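Local coordinates for protein terminase small subunit (Thermus phage G20c, PDB 6EJQ) that forms a ring of nine subunits that probably recognises viral DNA for packaging and probably regulates the ATPase of the large terminase subunit, at residues N92-G97 with T105-V110; L81-N86 with A116-R121. All coordinates share one frame; numbering follows the deposited sequence.

How the interactions relate
The two contacts lie along helix 59-95, and both touch the third subunit of the nonamer. Interaction 2 is the buried one: it pairs this helix with the antiparallel helix 112-139 inside the helical hairpin, and all four touching residues are buried. Interaction 1 sits about 16 Å further along, centre to centre, where the same helix ends and the connecting loop folds back beside it; it is only partly buried, and along the chain it is nested within the loop that interaction 2 closes. Both are purely apolar between their segments, each using a methionine. Interaction 2 adds an aromatic ring, whereas interaction 1 sets helix side chains against an extended loop.

Interaction 1. Residues N92-G97 with T105-V110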
# COMPACT_ATOMS: atom_id res chain seq x y z
N ASN B 92 -0.78 -26.45 -15.76
CA ASN B 92 -0.09 -27.41 -16.62
C ASN B 92 -1.01 -27.96 -17.70
O ASN B 92 -0.59 -28.14 -18.83
CB ASN B 92 0.55 -28.55 -15.80
CG ASN B 92 1.70 -28.07 -14.94
OD1 ASN B 92 2.30 -27.02 -15.19
ND2 ASN B 92 2.01 -28.82 -13.88
N ALA B 93 -2.27 -28.22 -17.35
CA ALA B 93 -3.26 -28.66 -18.33
C ALA B 93 -3.46 -27.61 -19.42
O ALA B 93 -3.52 -27.93 -20.60
CB ALA B 93 -4.59 -28.97 -17.65
N MET B 94 -3.56 -26.35 -19.00
CA MET B 94 -3.71 -25.20 -19.91
C MET B 94 -2.51 -25.03 -20.85
O MET B 94 -2.67 -24.71 -22.02
CB MET B 94 -3.90 -23.92 -19.10
CG MET B 94 -4.63 -22.81 -19.83
SD MET B 94 -6.41 -23.04 -19.77
CE MET B 94 -6.93 -21.50 -20.51
N MET B 95 -1.32 -25.24 -20.31
CA MET B 95 -0.05 -25.12 -21.02
C MET B 95 -0.00 -26.05 -22.23
O MET B 95 0.46 -25.66 -23.30
CB MET B 95 1.09 -25.47 -20.06
CG MET B 95 2.51 -25.22 -20.54
SD MET B 95 3.71 -25.76 -19.30
CE MET B 95 3.71 -27.54 -19.52
N GLU B 96 -0.49 -27.28 -22.05
CA GLU B 96 -0.47 -28.29 -23.11
C GLU B 96 -1.85 -28.50 -23.76
O GLU B 96 -2.16 -29.59 -24.22
CB GLU B 96 0.18 -29.60 -22.62
CG GLU B 96 -0.57 -30.36 -21.54
CD GLU B 96 0.36 -31.25 -20.72
OE1 GLU B 96 0.62 -30.92 -19.54
OE2 GLU B 96 0.83 -32.28 -21.27
N GLY B 97 -2.66 -27.44 -23.81
CA GLY B 97 -3.85 -27.39 -24.65
C GLY B 97 -5.14 -28.05 -24.16
O GLY B 97 -6.21 -27.82 -24.74
N THR B 105 -12.97 -33.64 -15.04
CA THR B 105 -13.26 -32.29 -14.55
C THR B 105 -12.67 -31.24 -15.50
O THR B 105 -11.64 -31.49 -16.14
CB THR B 105 -12.73 -32.07 -13.12
OG1 THR B 105 -11.31 -32.22 -13.07
CG2 THR B 105 -13.38 -33.05 -12.15
N PRO B 106 -13.32 -30.06 -15.60
CA PRO B 106 -12.85 -29.04 -16.54
C PRO B 106 -11.56 -28.34 -16.10
O PRO B 106 -11.33 -28.14 -14.91
CB PRO B 106 -14.00 -28.04 -16.58
CG PRO B 106 -14.60 -28.13 -15.22
CD PRO B 106 -14.44 -29.57 -14.79
N VAL B 107 -10.73 -27.98 -17.08
CA VAL B 107 -9.55 -27.15 -16.88
C VAL B 107 -10.03 -25.70 -16.70
O VAL B 107 -10.70 -25.16 -17.58
CB VAL B 107 -8.59 -27.24 -18.08
CG1 VAL B 107 -7.47 -26.22 -17.98
CG2 VAL B 107 -8.01 -28.64 -18.18
N ILE B 108 -9.68 -25.11 -15.56
CA ILE B 108 -10.03 -23.73 -15.23
C ILE B 108 -8.74 -22.90 -15.15
O ILE B 108 -7.82 -23.24 -14.42
CB ILE B 108 -10.80 -23.67 -13.89
CG1 ILE B 108 -12.15 -24.40 -14.04
CG2 ILE B 108 -11.01 -22.23 -13.42
CD1 ILE B 108 -12.81 -24.77 -12.73
N GLY B 109 -8.69 -21.79 -15.91
CA GLY B 109 -7.48 -20.99 -16.06
C GLY B 109 -6.96 -20.41 -14.76
O GLY B 109 -7.73 -20.08 -13.86
N VAL B 110 -5.63 -20.33 -14.65
CA VAL B 110 -4.93 -19.82 -13.47
C VAL B 110 -3.73 -19.00 -13.93
O VAL B 110 -3.05 -19.38 -14.89
CB VAL B 110 -4.42 -20.96 -12.56
CG1 VAL B 110 -3.71 -20.39 -11.34
CG2 VAL B 110 -5.56 -21.85 -12.11
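At the tip of the helical hairpin in the C-terminal domain, Ala93 and Met94 on the last turn of helix 59-95 meet Val107 in the extended loop that folds back on its way to helix 112-139. A Schellman motif ends the helix here: Gly97, with its positive phi, is the C-prime residue, and its N bonds to Met94 O over 3.3 Å. After it the chain swings out and returns past the side chains of that turn.

Val107 presents both methyls to the helix. Its CG1 stands anti to the backbone N (chi1 171°) and its CG2 anti to the carbonyl carbon. Both methyls face the Ala93 methyl from one side, CG2 the nearer: it presses on Ala93 CB at 3.5 Å, tighter than usual for two carbons, while CG1 lies 4.0 Å from the same Ala93 CB. The CG1 branch also takes the sulfur of Met94. That chain leaves the helix toward the loop and bends at chi2 (82°), which carries its thioether across the valine at a slant instead of end-on. Beyond the sulfur comes Gly109, a looser neighbour, its CA 4.4 Å from Met94 SD.

No hydrogen bond links the two segments; polar ties from nearby residues hold the loop instead. Asn90, one turn earlier on the helix, accepts the Ile108 N-H with its OD1, and Val107 pairs through its backbone with Thr99, while His101 lies against both Ala93 and Val107. Met94 also packs on Ile108 of the second subunit, and Ile108 on Met94 of the third, so this hairpin tip takes part in the ring interface as well. Within the chain, the thioether contact is Met94 SD on Val107 CG1, at 3.8 Å.

Interaction 2. Residues L81-N86 with A116-R121; sequences LAIYQN and AAMADR
Tyr84 and Met118 lie side by side, running opposite ways, between the two arms of an antiparallel helical hairpin, formed by helices 59-95 and 112-139. The local axes come within 9.9 Å and their directions differ by 161°. Each side chain sets out toward the opposing helix with CG anti to its own backbone nitrogen (Tyr84 chi1 177°, Met118 chi1 -178°), which lays their inner parts alongside each other: Tyr84 CB is 3.9 Å from Met118 CG. The methionine CG sits at the edge of the phenol ring, near its plane, and not over a face. Further out, Tyr84 CE1 reaches the methyl of Ala119, with 4.0 Å to its CB.

Met118 then bends at both chi2 and chi3, folding its end over toward Ile83, and runs roughly perpendicular to the Ile83 side chain. There the CG2 branch of Ile83 receives the terminal methyl.

Ile115 and Ile122 of the same chain also touch Tyr84, and other subunits close in on the contact. Pro112 of the third subunit packs on both Ile83 and Met118. On the second subunit, Asp79 accepts a hydrogen bond from Tyr84 OH and Phe76 meets the tyrosine ring edge-to-face, so the tyrosine, packed inside the hairpin, also ties it to the second subunit. The methionine's far end closes the contact, Met118 CE resting 4.0 Å from Ile83 CG2.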
# COMPACT_ATOMS: atom_id res chain seq x y z
N LEU B 81 -2.44 -25.99 0.61
CA LEU B 81 -1.58 -26.89 -0.16
C LEU B 81 -2.36 -27.69 -1.20
O LEU B 81 -1.90 -27.83 -2.33
CB LEU B 81 -0.81 -27.83 0.75
CG LEU B 81 0.36 -27.18 1.49
CD1 LEU B 81 0.69 -27.92 2.77
CD2 LEU B 81 1.58 -27.09 0.59
N ALA B 82 -3.53 -28.20 -0.83
CA ALA B 82 -4.39 -28.91 -1.79
C ALA B 82 -4.88 -27.98 -2.90
O ALA B 82 -4.88 -28.36 -4.07
CB ALA B 82 -5.59 -29.54 -1.07
N ILE B 83 -5.29 -26.77 -2.54
CA ILE B 83 -5.68 -25.77 -3.52
C ILE B 83 -4.49 -25.41 -4.44
O ILE B 83 -4.66 -25.33 -5.65
CB ILE B 83 -6.29 -24.51 -2.87
CG1 ILE B 83 -7.64 -24.88 -2.22
CG2 ILE B 83 -6.48 -23.40 -3.89
CD1 ILE B 83 -8.12 -23.89 -1.19
N TYR B 84 -3.30 -25.23 -3.86
CA TYR B 84 -2.09 -24.99 -4.64
C TYR B 84 -1.89 -26.08 -5.71
O TYR B 84 -1.63 -25.76 -6.87
CB TYR B 84 -0.85 -24.89 -3.73
CG TYR B 84 0.46 -24.71 -4.46
CD1 TYR B 84 0.89 -23.46 -4.90
CD2 TYR B 84 1.29 -25.80 -4.70
CE1 TYR B 84 2.09 -23.30 -5.56
CE2 TYR B 84 2.49 -25.66 -5.37
CZ TYR B 84 2.89 -24.41 -5.80
OH TYR B 84 4.10 -24.30 -6.45
N GLN B 85 -2.04 -27.35 -5.33
CA GLN B 85 -1.87 -28.44 -6.29
C GLN B 85 -2.89 -28.40 -7.43
O GLN B 85 -2.53 -28.65 -8.58
CB GLN B 85 -1.89 -29.82 -5.61
CG GLN B 85 -0.63 -30.15 -4.83
CD GLN B 85 0.63 -30.26 -5.69
OE1 GLN B 85 0.64 -30.96 -6.70
NE2 GLN B 85 1.69 -29.57 -5.29
N ASN B 86 -4.14 -28.07 -7.13
CA ASN B 86 -5.15 -27.91 -8.18
C ASN B 86 -4.78 -26.79 -9.14
O ASN B 86 -4.95 -26.92 -10.35
CB ASN B 86 -6.53 -27.63 -7.62
CG ASN B 86 -7.59 -27.61 -8.70
OD1 ASN B 86 -8.40 -26.68 -8.79
ND2 ASN B 86 -7.59 -28.63 -9.54
N ALA B 116 2.15 -18.19 -7.45
CA ALA B 116 3.19 -17.59 -6.63
C ALA B 116 2.62 -17.04 -5.33
O ALA B 116 3.20 -17.23 -4.26
CB ALA B 116 3.90 -16.48 -7.40
N ALA B 117 1.49 -16.36 -5.43
CA ALA B 117 0.84 -15.77 -4.27
C ALA B 117 0.41 -16.82 -3.26
O ALA B 117 0.55 -16.62 -2.05
CB ALA B 117 -0.35 -14.90 -4.68
N MET B 118 -0.10 -17.94 -3.75
CA MET B 118 -0.54 -19.03 -2.89
C MET B 118 0.65 -19.70 -2.20
O MET B 118 0.55 -20.06 -1.02
CB MET B 118 -1.37 -20.05 -3.67
CG MET B 118 -1.91 -21.20 -2.81
SD MET B 118 -3.01 -20.62 -1.51
CE MET B 118 -4.49 -20.25 -2.43
N ALA B 119 1.75 -19.89 -2.92
CA ALA B 119 2.96 -20.48 -2.32
C ALA B 119 3.45 -19.61 -1.17
O ALA B 119 3.84 -20.11 -0.13
CB ALA B 119 4.07 -20.65 -3.34
N ASP B 120 3.39 -18.30 -1.38
CA ASP B 120 3.78 -17.34 -0.35
C ASP B 120 2.90 -17.36 0.91
O ASP B 120 3.41 -17.24 2.03
CB ASP B 120 3.81 -15.94 -0.94
CG ASP B 120 4.51 -14.96 -0.04
OD1 ASP B 120 5.68 -15.20 0.33
OD2 ASP B 120 3.87 -13.96 0.30
N ARG B 121 1.58 -17.51 0.73
CA ARG B 121 0.65 -17.71 1.84
C ARG B 121 1.00 -18.97 2.67
O ARG B 121 0.93 -18.96 3.90
CB ARG B 121 -0.78 -17.86 1.33
CG ARG B 121 -1.37 -16.62 0.68
CD ARG B 121 -1.74 -15.58 1.71
NE ARG B 121 -2.78 -14.68 1.23
CZ ARG B 121 -3.34 -13.72 1.96
NH1 ARG B 121 -2.98 -13.50 3.23
NH2 ARG B 121 -4.28 -12.95 1.41